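Local coordinates for protein putative citrate lyase, alfa subunit (Streptococcus mutans, PDB 2HJ0) that belongs to the citrate lyase alpha-subunit (CitF) family and is an alpha/beta protein organised around two large mixed beta sheets, at residues V412-V417 / I421-D426; L372-V377 / F381-M386; D439-E444 / E471-K476; V385-G388 / V392-G395; L255-A260 / S284-R289. One frame throughout, in Å; residues are numbered along the deposited sequence.

Contact 1: V412-V417 / I421-D426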
# COMPACT_ATOMS: atom_id res chain seq x y z
N VAL A 412 -19.59 -4.10 -26.77
CA VAL A 412 -20.79 -4.31 -25.97
C VAL A 412 -21.59 -5.38 -26.71
O VAL A 412 -22.23 -5.11 -27.74
CB VAL A 412 -21.63 -3.01 -25.81
CG1 VAL A 412 -22.96 -3.32 -25.14
CG2 VAL A 412 -20.87 -1.98 -24.99
N ILE A 413 -21.52 -6.61 -26.22
CA ILE A 413 -22.25 -7.69 -26.85
C ILE A 413 -23.48 -8.05 -26.05
O ILE A 413 -23.48 -8.00 -24.83
CB ILE A 413 -21.36 -8.95 -27.01
CG1 ILE A 413 -21.11 -9.61 -25.66
CG2 ILE A 413 -20.03 -8.57 -27.64
CD1 ILE A 413 -20.36 -10.91 -25.77
N SER A 414 -24.55 -8.41 -26.77
CA SER A 414 -25.82 -8.78 -26.14
C SER A 414 -26.88 -9.22 -27.15
O SER A 414 -27.05 -8.60 -28.21
CB SER A 414 -26.38 -7.64 -25.32
OG SER A 414 -27.70 -7.96 -24.94
N PRO A 415 -27.65 -10.27 -26.82
CA PRO A 415 -28.69 -10.74 -27.74
C PRO A 415 -29.58 -9.60 -28.19
O PRO A 415 -29.75 -8.60 -27.49
CB PRO A 415 -29.44 -11.78 -26.92
CG PRO A 415 -29.24 -11.32 -25.53
CD PRO A 415 -27.80 -10.91 -25.50
N LEU A 416 -30.12 -9.74 -29.39
CA LEU A 416 -30.98 -8.75 -29.98
C LEU A 416 -32.20 -8.52 -29.10
O LEU A 416 -32.66 -7.39 -28.93
CB LEU A 416 -31.41 -9.22 -31.36
CG LEU A 416 -31.85 -8.15 -32.35
CD1 LEU A 416 -30.73 -7.14 -32.55
CD2 LEU A 416 -32.21 -8.81 -33.68
N VAL A 417 -32.73 -9.60 -28.53
CA VAL A 417 -33.90 -9.52 -27.67
C VAL A 417 -33.84 -10.57 -26.56
O VAL A 417 -33.23 -11.62 -26.73
CB VAL A 417 -35.19 -9.72 -28.51
CG1 VAL A 417 -36.39 -9.85 -27.60
CG2 VAL A 417 -35.39 -8.55 -29.45
N ILE A 421 -38.58 -8.58 -24.23
CA ILE A 421 -37.91 -7.31 -24.03
C ILE A 421 -36.80 -7.08 -25.06
O ILE A 421 -35.92 -7.92 -25.25
CB ILE A 421 -37.31 -7.26 -22.60
CG1 ILE A 421 -38.42 -7.52 -21.58
CG2 ILE A 421 -36.66 -5.91 -22.35
CD1 ILE A 421 -37.91 -7.98 -20.22
N PRO A 422 -36.84 -5.93 -25.76
CA PRO A 422 -35.83 -5.62 -26.77
C PRO A 422 -34.56 -5.08 -26.12
O PRO A 422 -34.63 -4.25 -25.21
CB PRO A 422 -36.51 -4.56 -27.62
CG PRO A 422 -37.28 -3.80 -26.59
CD PRO A 422 -37.89 -4.90 -25.74
N THR A 423 -33.41 -5.54 -26.58
CA THR A 423 -32.17 -5.05 -26.00
C THR A 423 -31.77 -3.74 -26.67
O THR A 423 -31.04 -2.94 -26.09
CB THR A 423 -31.05 -6.06 -26.16
OG1 THR A 423 -31.41 -7.27 -25.47
CG2 THR A 423 -29.77 -5.51 -25.57
N PHE A 424 -32.27 -3.50 -27.88
CA PHE A 424 -31.95 -2.27 -28.59
C PHE A 424 -33.18 -1.38 -28.77
O PHE A 424 -34.20 -1.80 -29.31
CB PHE A 424 -31.33 -2.60 -29.94
CG PHE A 424 -30.06 -3.37 -29.83
CD1 PHE A 424 -30.09 -4.74 -29.60
CD2 PHE A 424 -28.83 -2.73 -29.88
CE1 PHE A 424 -28.91 -5.45 -29.41
CE2 PHE A 424 -27.65 -3.43 -29.68
CZ PHE A 424 -27.69 -4.79 -29.45
N VAL A 425 -33.07 -0.14 -28.31
CA VAL A 425 -34.19 0.77 -28.40
C VAL A 425 -33.75 2.16 -28.84
O VAL A 425 -32.56 2.40 -29.06
CB VAL A 425 -34.90 0.88 -27.05
CG1 VAL A 425 -35.30 -0.51 -26.56
CG2 VAL A 425 -33.98 1.55 -26.07
N ASP A 426 -34.70 3.08 -28.96
CA ASP A 426 -34.35 4.43 -29.37
C ASP A 426 -33.82 5.28 -28.23
O ASP A 426 -33.13 6.26 -28.47
CB ASP A 426 -35.56 5.13 -29.98
CG ASP A 426 -35.94 4.58 -31.32
OD1 ASP A 426 -35.06 4.56 -32.23
OD2 ASP A 426 -37.11 4.16 -31.47
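The ring of Phe424 sets its edge against the backbone around Ser414 and Leu416, while the Leu416 side chain crosses it at about a right angle, Leu416 CD1 lying 3.9 Å from Phe424 CD1. In the plane of the ring sit two carbonyl oxygens: Leu416 O faces Phe424 CD1 at 3.8 Å, and Ser414 O is near Phe424 CE1. Ring C-H groups thus look at partly negative oxygens, which should be mildly favourable. With chi1 at -60°, CG stands opposite the carbonyl carbon, and this swings the ring over to 412-417.

Thr423 ties the two segments together through two donors. Its hydroxyl, Thr423 OG1, gives a hydrogen bond of 2.9 Å to Pro415 O, and Thr423 N gives one of 3.1 Å to Leu416 O; both donors are tilted some 30° from the carbonyl planes. The methyl of Thr423, CG2, packs beside Ser414 OG. Beyond it, Val417 and Pro422 form an antiparallel non-hydrogen-bonded pair, their side chains on one face of a tiny two-stranded hairpin, with Val417 CG2 against Pro422 CA at 4.0 Å.

Leu416, Val417 and Pro422 all lean on helix 470-481, Phe424 packs on Val441 of strand 440-442, and Ile413 packs on Ile256 and Ala260 of helix 251-265.

Contact 2: L372-V377 / F381-M386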
# COMPACT_ATOMS: atom_id res chain seq x y z
N LEU A 372 -18.10 -6.14 -22.80
CA LEU A 372 -19.14 -5.83 -21.82
C LEU A 372 -20.52 -6.28 -22.26
O LEU A 372 -20.76 -6.52 -23.45
CB LEU A 372 -19.18 -4.33 -21.59
CG LEU A 372 -17.81 -3.76 -21.22
CD1 LEU A 372 -17.83 -2.24 -21.29
CD2 LEU A 372 -17.45 -4.25 -19.84
N SER A 373 -21.45 -6.38 -21.31
CA SER A 373 -22.82 -6.78 -21.65
C SER A 373 -23.73 -5.59 -21.44
O SER A 373 -23.25 -4.51 -21.09
CB SER A 373 -23.27 -7.96 -20.80
OG SER A 373 -23.01 -7.68 -19.44
N ALA A 374 -25.03 -5.77 -21.64
CA ALA A 374 -25.96 -4.66 -21.47
C ALA A 374 -27.42 -5.06 -21.34
O ALA A 374 -27.84 -6.12 -21.82
CB ALA A 374 -25.82 -3.71 -22.64
N LEU A 375 -28.19 -4.22 -20.66
CA LEU A 375 -29.62 -4.47 -20.52
C LEU A 375 -30.28 -3.77 -21.71
O LEU A 375 -31.14 -4.33 -22.38
CB LEU A 375 -30.16 -3.89 -19.22
CG LEU A 375 -29.73 -4.56 -17.94
CD1 LEU A 375 -30.27 -3.75 -16.78
CD2 LEU A 375 -30.24 -5.98 -17.87
N GLU A 376 -29.85 -2.53 -21.96
CA GLU A 376 -30.37 -1.77 -23.09
C GLU A 376 -29.22 -1.03 -23.76
O GLU A 376 -28.12 -0.93 -23.21
CB GLU A 376 -31.37 -0.71 -22.66
CG GLU A 376 -32.63 -1.18 -21.99
CD GLU A 376 -33.57 -0.00 -21.77
OE1 GLU A 376 -33.14 1.00 -21.16
OE2 GLU A 376 -34.74 -0.08 -22.21
N VAL A 377 -29.50 -0.50 -24.93
CA VAL A 377 -28.53 0.27 -25.70
C VAL A 377 -29.33 0.95 -26.80
O VAL A 377 -29.92 0.27 -27.64
CB VAL A 377 -27.40 -0.64 -26.25
CG1 VAL A 377 -27.99 -1.93 -26.78
CG2 VAL A 377 -26.62 0.08 -27.33
N PHE A 381 -25.80 4.70 -28.95
CA PHE A 381 -24.80 3.84 -28.37
C PHE A 381 -24.69 3.94 -26.84
O PHE A 381 -23.73 3.43 -26.26
CB PHE A 381 -23.45 4.10 -29.04
CG PHE A 381 -23.32 3.42 -30.38
CD1 PHE A 381 -22.87 2.10 -30.47
CD2 PHE A 381 -23.71 4.08 -31.55
CE1 PHE A 381 -22.80 1.44 -31.70
CE2 PHE A 381 -23.65 3.42 -32.80
CZ PHE A 381 -23.20 2.10 -32.87
N ASN A 382 -25.68 4.56 -26.21
CA ASN A 382 -25.67 4.68 -24.76
C ASN A 382 -26.05 3.32 -24.20
O ASN A 382 -26.93 2.66 -24.73
CB ASN A 382 -26.68 5.72 -24.27
CG ASN A 382 -26.28 7.12 -24.66
OD1 ASN A 382 -25.10 7.45 -24.69
ND2 ASN A 382 -27.27 7.97 -24.93
N VAL A 383 -25.39 2.92 -23.12
CA VAL A 383 -25.66 1.62 -22.52
C VAL A 383 -26.28 1.74 -21.13
O VAL A 383 -25.86 2.57 -20.33
CB VAL A 383 -24.36 0.79 -22.42
CG1 VAL A 383 -24.68 -0.59 -21.90
CG2 VAL A 383 -23.68 0.70 -23.78
N ASN A 384 -27.27 0.89 -20.86
CA ASN A 384 -27.97 0.85 -19.57
C ASN A 384 -27.76 -0.50 -18.91
O ASN A 384 -28.06 -1.54 -19.49
CB ASN A 384 -29.47 1.11 -19.75
CG ASN A 384 -30.29 0.82 -18.48
OD1 ASN A 384 -29.89 1.16 -17.36
ND2 ASN A 384 -31.44 0.20 -18.66
N VAL A 385 -27.23 -0.47 -17.69
CA VAL A 385 -27.00 -1.68 -16.92
C VAL A 385 -27.59 -1.52 -15.51
O VAL A 385 -27.33 -2.34 -14.63
CB VAL A 385 -25.49 -2.00 -16.81
CG1 VAL A 385 -24.95 -2.46 -18.15
CG2 VAL A 385 -24.74 -0.77 -16.33
N MSE A 386 -28.39 -0.47 -15.32
CA MSE A 386 -29.02 -0.19 -14.03
C MSE A 386 -30.48 -0.64 -13.92
O MSE A 386 -30.81 -1.47 -13.07
CB MSE A 386 -28.97 1.31 -13.70
CG MSE A 386 -27.81 1.74 -12.81
SE MSE A 386 -27.82 0.88 -11.10
CE MSE A 386 -29.59 1.46 -10.51
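Glu376 and Asn384 stand side by side on one face of a short hairpin, and between them the backbone does most of the bonding. Asn384 O takes two donors: Leu375 N at 2.9 Å, nearly in line with the carbonyl bond, and Glu376 N at 3.2 Å, on a lone pair in the carbonyl plane. In return Asn384 N gives an almost straight bond (175°) to Glu376 O.

The side chains add a weaker link. Asn384 CG lies opposite its own backbone N (chi1 169°), which turns the amide to Glu376, yet the carboxylate and amide planes are 73° apart and the bond from Asn384 ND2 to Glu376 OE1 is weak. Each group has another partner: Glu376 OE1 also accepts from Asn429 N, and Asn384 ND2 donates to Thr387 O. Asn384 OD1 is met by Met386 N, 3.0 Å away and well above the amide plane, closing an Asx turn.

On the other face Val383 CG1 rests on Ala374 CB. Between the strands, Val377 CA makes a C-H...O contact with Asn382 O. Two residues, Leu375 and Glu376, facing the single Asn384 make a classic beta bulge, set at the open end of an antiparallel hairpin.

Contact 3: D439-E444 / E471-K476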
# COMPACT_ATOMS: atom_id res chain seq x y z
N ASP A 439 -17.51 1.39 -28.69
CA ASP A 439 -16.95 1.34 -30.02
C ASP A 439 -17.64 0.37 -30.96
O ASP A 439 -17.98 0.73 -32.09
CB ASP A 439 -15.47 1.00 -29.94
CG ASP A 439 -14.68 2.03 -29.17
OD1 ASP A 439 -14.72 3.21 -29.58
OD2 ASP A 439 -14.02 1.68 -28.16
N VAL A 440 -17.83 -0.85 -30.50
CA VAL A 440 -18.46 -1.87 -31.33
C VAL A 440 -19.50 -2.64 -30.55
O VAL A 440 -19.26 -3.06 -29.42
CB VAL A 440 -17.43 -2.88 -31.86
CG1 VAL A 440 -18.12 -3.86 -32.80
CG2 VAL A 440 -16.28 -2.15 -32.54
N VAL A 441 -20.64 -2.84 -31.18
CA VAL A 441 -21.73 -3.58 -30.58
C VAL A 441 -21.86 -4.91 -31.34
O VAL A 441 -21.81 -4.94 -32.57
CB VAL A 441 -23.05 -2.78 -30.68
CG1 VAL A 441 -24.24 -3.65 -30.31
CG2 VAL A 441 -22.99 -1.58 -29.76
N VAL A 442 -21.99 -6.01 -30.60
CA VAL A 442 -22.11 -7.33 -31.22
C VAL A 442 -23.41 -8.03 -30.81
O VAL A 442 -23.74 -8.10 -29.62
CB VAL A 442 -20.91 -8.23 -30.81
CG1 VAL A 442 -20.99 -9.57 -31.52
CG2 VAL A 442 -19.61 -7.53 -31.15
N THR A 443 -24.14 -8.54 -31.80
CA THR A 443 -25.40 -9.24 -31.58
C THR A 443 -25.39 -10.55 -32.37
O THR A 443 -24.38 -10.89 -32.97
CB THR A 443 -26.60 -8.41 -32.07
OG1 THR A 443 -26.57 -8.33 -33.50
CG2 THR A 443 -26.54 -7.02 -31.48
N GLU A 444 -26.50 -11.28 -32.38
CA GLU A 444 -26.51 -12.54 -33.13
C GLU A 444 -26.81 -12.29 -34.60
O GLU A 444 -26.72 -13.18 -35.44
CB GLU A 444 -27.51 -13.53 -32.53
CG GLU A 444 -28.98 -13.25 -32.78
CD GLU A 444 -29.57 -12.17 -31.87
OE1 GLU A 444 -30.81 -12.14 -31.72
OE2 GLU A 444 -28.82 -11.34 -31.33
N GLU A 471 -29.13 1.82 -35.71
CA GLU A 471 -30.56 2.00 -36.00
C GLU A 471 -31.18 0.74 -36.57
O GLU A 471 -32.34 0.42 -36.28
CB GLU A 471 -30.79 3.15 -36.99
CG GLU A 471 -30.47 4.54 -36.46
CD GLU A 471 -28.97 4.82 -36.37
OE1 GLU A 471 -28.24 4.43 -37.32
OE2 GLU A 471 -28.54 5.44 -35.37
N GLU A 472 -30.43 0.03 -37.40
CA GLU A 472 -30.93 -1.20 -37.99
C GLU A 472 -31.13 -2.29 -36.95
O GLU A 472 -32.05 -3.10 -37.06
CB GLU A 472 -29.99 -1.70 -39.07
CG GLU A 472 -29.97 -0.80 -40.27
CD GLU A 472 -28.96 -1.24 -41.29
OE1 GLU A 472 -27.79 -1.47 -40.91
OE2 GLU A 472 -29.32 -1.36 -42.49
N LEU A 473 -30.27 -2.31 -35.93
CA LEU A 473 -30.39 -3.29 -34.87
C LEU A 473 -31.69 -3.06 -34.09
O LEU A 473 -32.37 -4.00 -33.71
CB LEU A 473 -29.20 -3.20 -33.92
CG LEU A 473 -27.87 -3.73 -34.46
CD1 LEU A 473 -26.80 -3.56 -33.40
CD2 LEU A 473 -28.01 -5.20 -34.84
N LYS A 474 -32.00 -1.79 -33.85
CA LYS A 474 -33.20 -1.41 -33.13
C LYS A 474 -34.43 -1.85 -33.91
O LYS A 474 -35.33 -2.49 -33.36
CB LYS A 474 -33.22 0.10 -32.90
CG LYS A 474 -34.36 0.59 -32.03
CD LYS A 474 -35.60 0.87 -32.85
CE LYS A 474 -35.37 2.07 -33.74
NZ LYS A 474 -36.55 2.33 -34.59
N GLU A 475 -34.47 -1.51 -35.19
CA GLU A 475 -35.60 -1.88 -36.05
C GLU A 475 -35.72 -3.39 -36.11
O GLU A 475 -36.82 -3.95 -36.05
CB GLU A 475 -35.39 -1.32 -37.45
CG GLU A 475 -35.34 0.19 -37.47
CD GLU A 475 -34.62 0.76 -38.70
OE1 GLU A 475 -34.50 2.01 -38.77
OE2 GLU A 475 -34.17 -0.04 -39.57
N LYS A 476 -34.58 -4.04 -36.21
CA LYS A 476 -34.49 -5.50 -36.28
C LYS A 476 -35.04 -6.11 -34.97
O LYS A 476 -35.52 -7.25 -34.96
CB LYS A 476 -33.02 -5.87 -36.50
CG LYS A 476 -32.71 -7.35 -36.66
CD LYS A 476 -33.16 -7.90 -38.00
CE LYS A 476 -32.88 -9.41 -38.09
NZ LYS A 476 -33.53 -10.18 -36.97
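Leu473 drops from its helix onto Val441 and Thr443 in a piece of helix-on-sheet packing, within the layered alpha/beta, Rossmann-like architecture of this part of the chain. Strand 440-442 lies inside a mixed sheet, between strands 409-413 and 447-449. Helix 470-481 covers the face carrying Val441 and Thr443, while Val442 points to the other face, where it meets Tyr259 of helix 251-265.

The close part is small and apolar, and no hydrogen bond crosses the contact as a whole. Both methyls of Leu473 take part: CD1 reaches Val441 and Thr443, CD2 only Thr443. Leu473 CD1 is 4.0 Å from Val441 CG1, the two side chains running antiparallel and passing alongside one another, and it lies equally far from Thr443 CG2. Thr443 and Leu473 instead reach toward each other, tip to tip. The extended leucine, its CG opposite the carbonyl carbon (chi1 -73°), spans a backbone gap of 8.4 Å between Thr443 CA and Leu473 CA. Around it the layer is filled out by Ala448 of the next strand, against Leu473, and by Phe424, against both Val441 and Thr443.

Away from these three side chains the contact is loose. At its edge Lys476 NZ, on an exposed residue, stays 6.2 Å from Glu444 OE1, an opposite charge not in contact. Glu444 OE2 accepts from Leu416 N.

Thr443 OG1, hydrogen-bonded to Gly446 O and Val445 N just along its own chain, offers Leu473 CD2 a neighbour at 3.7 Å.

Contact 4: V385-G388 / V392-G395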
# COMPACT_ATOMS: atom_id res chain seq x y z
N VAL A 385 -27.23 -0.47 -17.69
CA VAL A 385 -27.00 -1.68 -16.92
C VAL A 385 -27.59 -1.52 -15.51
O VAL A 385 -27.33 -2.34 -14.63
CB VAL A 385 -25.49 -2.00 -16.81
CG1 VAL A 385 -24.95 -2.46 -18.15
CG2 VAL A 385 -24.74 -0.77 -16.33
N MSE A 386 -28.39 -0.47 -15.32
CA MSE A 386 -29.02 -0.19 -14.03
C MSE A 386 -30.48 -0.64 -13.92
O MSE A 386 -30.81 -1.47 -13.07
CB MSE A 386 -28.97 1.31 -13.70
CG MSE A 386 -27.81 1.74 -12.81
SE MSE A 386 -27.82 0.88 -11.10
CE MSE A 386 -29.59 1.46 -10.51
N THR A 387 -31.34 -0.11 -14.77
CA THR A 387 -32.76 -0.45 -14.72
C THR A 387 -33.23 -1.42 -15.79
O THR A 387 -32.70 -1.45 -16.89
CB THR A 387 -33.59 0.81 -14.81
OG1 THR A 387 -33.23 1.52 -15.99
CG2 THR A 387 -33.34 1.70 -13.62
N GLY A 388 -34.24 -2.22 -15.45
CA GLY A 388 -34.77 -3.17 -16.40
C GLY A 388 -35.95 -2.64 -17.19
O GLY A 388 -36.27 -1.45 -17.13
N VAL A 392 -37.58 -0.77 -13.00
CA VAL A 392 -37.17 -1.02 -11.64
C VAL A 392 -35.66 -1.23 -11.53
O VAL A 392 -35.09 -2.04 -12.26
CB VAL A 392 -37.84 -2.28 -11.11
CG1 VAL A 392 -37.40 -2.56 -9.69
CG2 VAL A 392 -39.34 -2.14 -11.20
N ILE A 393 -35.01 -0.52 -10.62
CA ILE A 393 -33.57 -0.70 -10.45
C ILE A 393 -33.29 -2.15 -10.06
O ILE A 393 -34.02 -2.73 -9.26
CB ILE A 393 -33.03 0.20 -9.34
CG1 ILE A 393 -32.92 1.63 -9.85
CG2 ILE A 393 -31.70 -0.36 -8.83
CD1 ILE A 393 -32.27 2.58 -8.88
N ARG A 394 -32.24 -2.74 -10.62
CA ARG A 394 -31.88 -4.12 -10.29
C ARG A 394 -30.51 -4.45 -10.86
O ARG A 394 -30.05 -5.59 -10.76
CB ARG A 394 -32.93 -5.09 -10.85
CG ARG A 394 -33.05 -5.09 -12.36
CD ARG A 394 -34.22 -5.94 -12.85
NE ARG A 394 -35.51 -5.51 -12.29
CZ ARG A 394 -36.00 -5.89 -11.11
NH1 ARG A 394 -35.31 -6.71 -10.33
NH2 ARG A 394 -37.19 -5.47 -10.72
N GLY A 395 -29.87 -3.45 -11.46
CA GLY A 395 -28.56 -3.66 -12.04
C GLY A 395 -27.40 -3.18 -11.19
O GLY A 395 -27.45 -3.24 -9.97
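The selenomethionine Met386 packs its terminal methyl, CE, against the branches of Ile393, CG2 and CD1 among them. The two side chains lie alongside each other; bends at chi2 and chi3 (-60° and -58°) bring the methyl over to the isoleucine. Thr387 joins this patch from an oblique angle, Thr387 CG2 lying 3.8 Å from Ile393 CG1.

Beneath the side chains, the main backbone link converges on Met386 O. This oxygen receives Arg394 N at 3.1 Å, nearly along the C=O axis, and also a weak, bent bond from Gly395 N. A second link, from Gly388 N to Val392 O at 3.3 Å, is weak too. Gly395 has no side chain, and its CA comes up to Val385 O in a C-H...O contact of 3.2 Å.

Further out, Thr387 OG1 is hydrogen-bonded to Thr430 OG1, and Val392 N to Asp390 OD2 in the connecting turn. Backbone bonding between Val385 and Ala396 carries the pairing one step on. Val392 and Ile393 then pack on Val511 and Val508 of strand 504-511, at the end of the ten-stranded sheet, so the turn joins the small hairpin 376-384 to that sheet.

Most of the polar grip here is made by main-chain groups, one carbonyl taking a good bond from Arg394 N and a weak one from Gly395 N; the side chains contribute a mainly apolar patch, which makes the fixing largely a matter of backbone shape and hydrophobic cover.

Contact 5: L255-A260 / S284-R289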
# COMPACT_ATOMS: atom_id res chain seq x y z
N LEU A 255 -22.81 -17.80 -30.56
CA LEU A 255 -22.62 -17.13 -31.83
C LEU A 255 -22.17 -15.71 -31.55
O LEU A 255 -21.25 -15.19 -32.18
CB LEU A 255 -23.92 -17.10 -32.62
CG LEU A 255 -23.87 -16.57 -34.05
CD1 LEU A 255 -23.36 -17.66 -34.96
CD2 LEU A 255 -25.26 -16.14 -34.49
N ILE A 256 -22.83 -15.08 -30.58
CA ILE A 256 -22.50 -13.72 -30.22
C ILE A 256 -21.06 -13.69 -29.72
O ILE A 256 -20.27 -12.83 -30.12
CB ILE A 256 -23.46 -13.16 -29.12
CG1 ILE A 256 -24.89 -13.10 -29.69
CG2 ILE A 256 -23.03 -11.77 -28.69
CD1 ILE A 256 -25.93 -12.66 -28.71
N ALA A 257 -20.70 -14.65 -28.88
CA ALA A 257 -19.34 -14.73 -28.37
C ALA A 257 -18.37 -14.85 -29.52
O ALA A 257 -17.39 -14.12 -29.58
CB ALA A 257 -19.20 -15.93 -27.45
N GLU A 258 -18.65 -15.77 -30.44
CA GLU A 258 -17.76 -15.98 -31.58
C GLU A 258 -17.59 -14.74 -32.43
O GLU A 258 -16.48 -14.42 -32.85
CB GLU A 258 -18.23 -17.16 -32.44
CG GLU A 258 -17.36 -17.37 -33.66
CD GLU A 258 -17.34 -18.80 -34.18
OE1 GLU A 258 -18.44 -19.39 -34.36
OE2 GLU A 258 -16.21 -19.32 -34.44
N TYR A 259 -18.69 -14.04 -32.71
CA TYR A 259 -18.60 -12.82 -33.50
C TYR A 259 -17.73 -11.82 -32.73
O TYR A 259 -16.89 -11.13 -33.33
CB TYR A 259 -19.99 -12.21 -33.75
CG TYR A 259 -20.78 -12.80 -34.91
CD1 TYR A 259 -20.15 -13.35 -36.02
CD2 TYR A 259 -22.18 -12.76 -34.91
CE1 TYR A 259 -20.88 -13.84 -37.11
CE2 TYR A 259 -22.92 -13.25 -35.99
CZ TYR A 259 -22.27 -13.78 -37.08
OH TYR A 259 -23.03 -14.27 -38.13
N ALA A 260 -17.91 -11.76 -31.42
CA ALA A 260 -17.12 -10.85 -30.59
C ALA A 260 -15.63 -11.14 -30.70
O ALA A 260 -14.82 -10.23 -30.87
CB ALA A 260 -17.57 -10.96 -29.14
N SER A 284 -20.32 -12.76 -23.00
CA SER A 284 -19.16 -11.94 -22.69
C SER A 284 -18.02 -12.79 -22.12
O SER A 284 -16.85 -12.45 -22.28
CB SER A 284 -19.52 -10.85 -21.68
OG SER A 284 -19.81 -11.43 -20.43
N LEU A 285 -18.37 -13.87 -21.44
CA LEU A 285 -17.35 -14.75 -20.88
C LEU A 285 -16.88 -15.75 -21.92
O LEU A 285 -15.69 -15.93 -22.11
CB LEU A 285 -17.89 -15.50 -19.66
CG LEU A 285 -17.12 -16.71 -19.12
CD1 LEU A 285 -15.69 -16.36 -18.75
CD2 LEU A 285 -17.86 -17.22 -17.91
N ALA A 286 -17.83 -16.38 -22.59
CA ALA A 286 -17.53 -17.38 -23.60
C ALA A 286 -16.57 -16.89 -24.68
O ALA A 286 -15.82 -17.67 -25.25
CB ALA A 286 -18.82 -17.86 -24.24
N VAL A 287 -16.61 -15.60 -24.96
CA VAL A 287 -15.74 -15.04 -25.98
C VAL A 287 -14.30 -15.52 -25.80
O VAL A 287 -13.58 -15.67 -26.78
CB VAL A 287 -15.81 -13.50 -25.96
CG1 VAL A 287 -15.20 -12.97 -24.67
CG2 VAL A 287 -15.09 -12.92 -27.16
N THR A 288 -13.89 -15.78 -24.56
CA THR A 288 -12.51 -16.23 -24.31
C THR A 288 -12.20 -17.58 -24.95
O THR A 288 -11.05 -17.85 -25.31
CB THR A 288 -12.17 -16.32 -22.80
OG1 THR A 288 -12.89 -17.40 -22.21
CG2 THR A 288 -12.53 -15.05 -22.09
N ARG A 289 -13.20 -18.44 -25.08
CA ARG A 289 -13.00 -19.75 -25.69
C ARG A 289 -12.53 -19.60 -27.13
O ARG A 289 -11.49 -20.15 -27.51
CB ARG A 289 -14.29 -20.58 -25.68
CG ARG A 289 -14.24 -21.81 -26.57
CD ARG A 289 -15.61 -22.41 -26.81
NE ARG A 289 -16.15 -23.10 -25.64
CZ ARG A 289 -17.40 -23.54 -25.56
NH1 ARG A 289 -18.23 -23.36 -26.58
NH2 ARG A 289 -17.83 -24.16 -24.46
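Ala257 meets Ala286 and Val287 where helix 251-265 crosses helix 282-297, a helix-helix packing in which small residues let the axes of the two short segments approach to 7.8 Å at a crossing angle of -61°. The helices precede and follow strand 275-277 along the chain.

Coming along 255-260, Ile256 turns to the sheet instead, touching Val442. Ala257 is next and does most of the work: its methyl, Ala257 CB, lies 3.6 Å from Val287 N and 3.8 Å from Ala286 CB, with the two alpha carbons, Ala257 CA and Val287 CA, only 4.3 Å apart. Tyr259 goes back to Val442, and one turn beyond Ala257 comes Ala260, which lines the same side of the helix.

Facing these alanines, helix 282-297 is kinked: Thr288 N and Arg289 N bond three residues back, to Leu285 O and Ala286 O, in place of the usual four. No hydrogen bond joins the two segments.

Of the two branches of Val287, CG2 is the one opposite the backbone N, and it lies over the carbonyl of Ala257, beside the methyl of Ala260, with Val287 CG2 3.5 Å from Ala257 O and 3.7 Å from Ala260 CB.

From the N terminus, contact 5 comes first: a 23-residue link carrying strand 275-277 returns the chain to helix 251-265. Contact 2 then closes the hairpin 376-384, and contact 4 starts on the last two residues of contact 2, Val385 and Met386, closing the next turn. Contact 1 closes another short turn, and contact 3 the longer loop between strand 440-442 and helix 470-481. None nests or crosses; contacts 2 and 4 overlap at their two shared residues, and the others follow in series. In space contacts 1, 2 and 3 meet: Phe424 packs on Val377 and Thr443. Contact 5 lies across the sheet, reaching Ile413 and Val442, while contact 4 points toward the other large sheet.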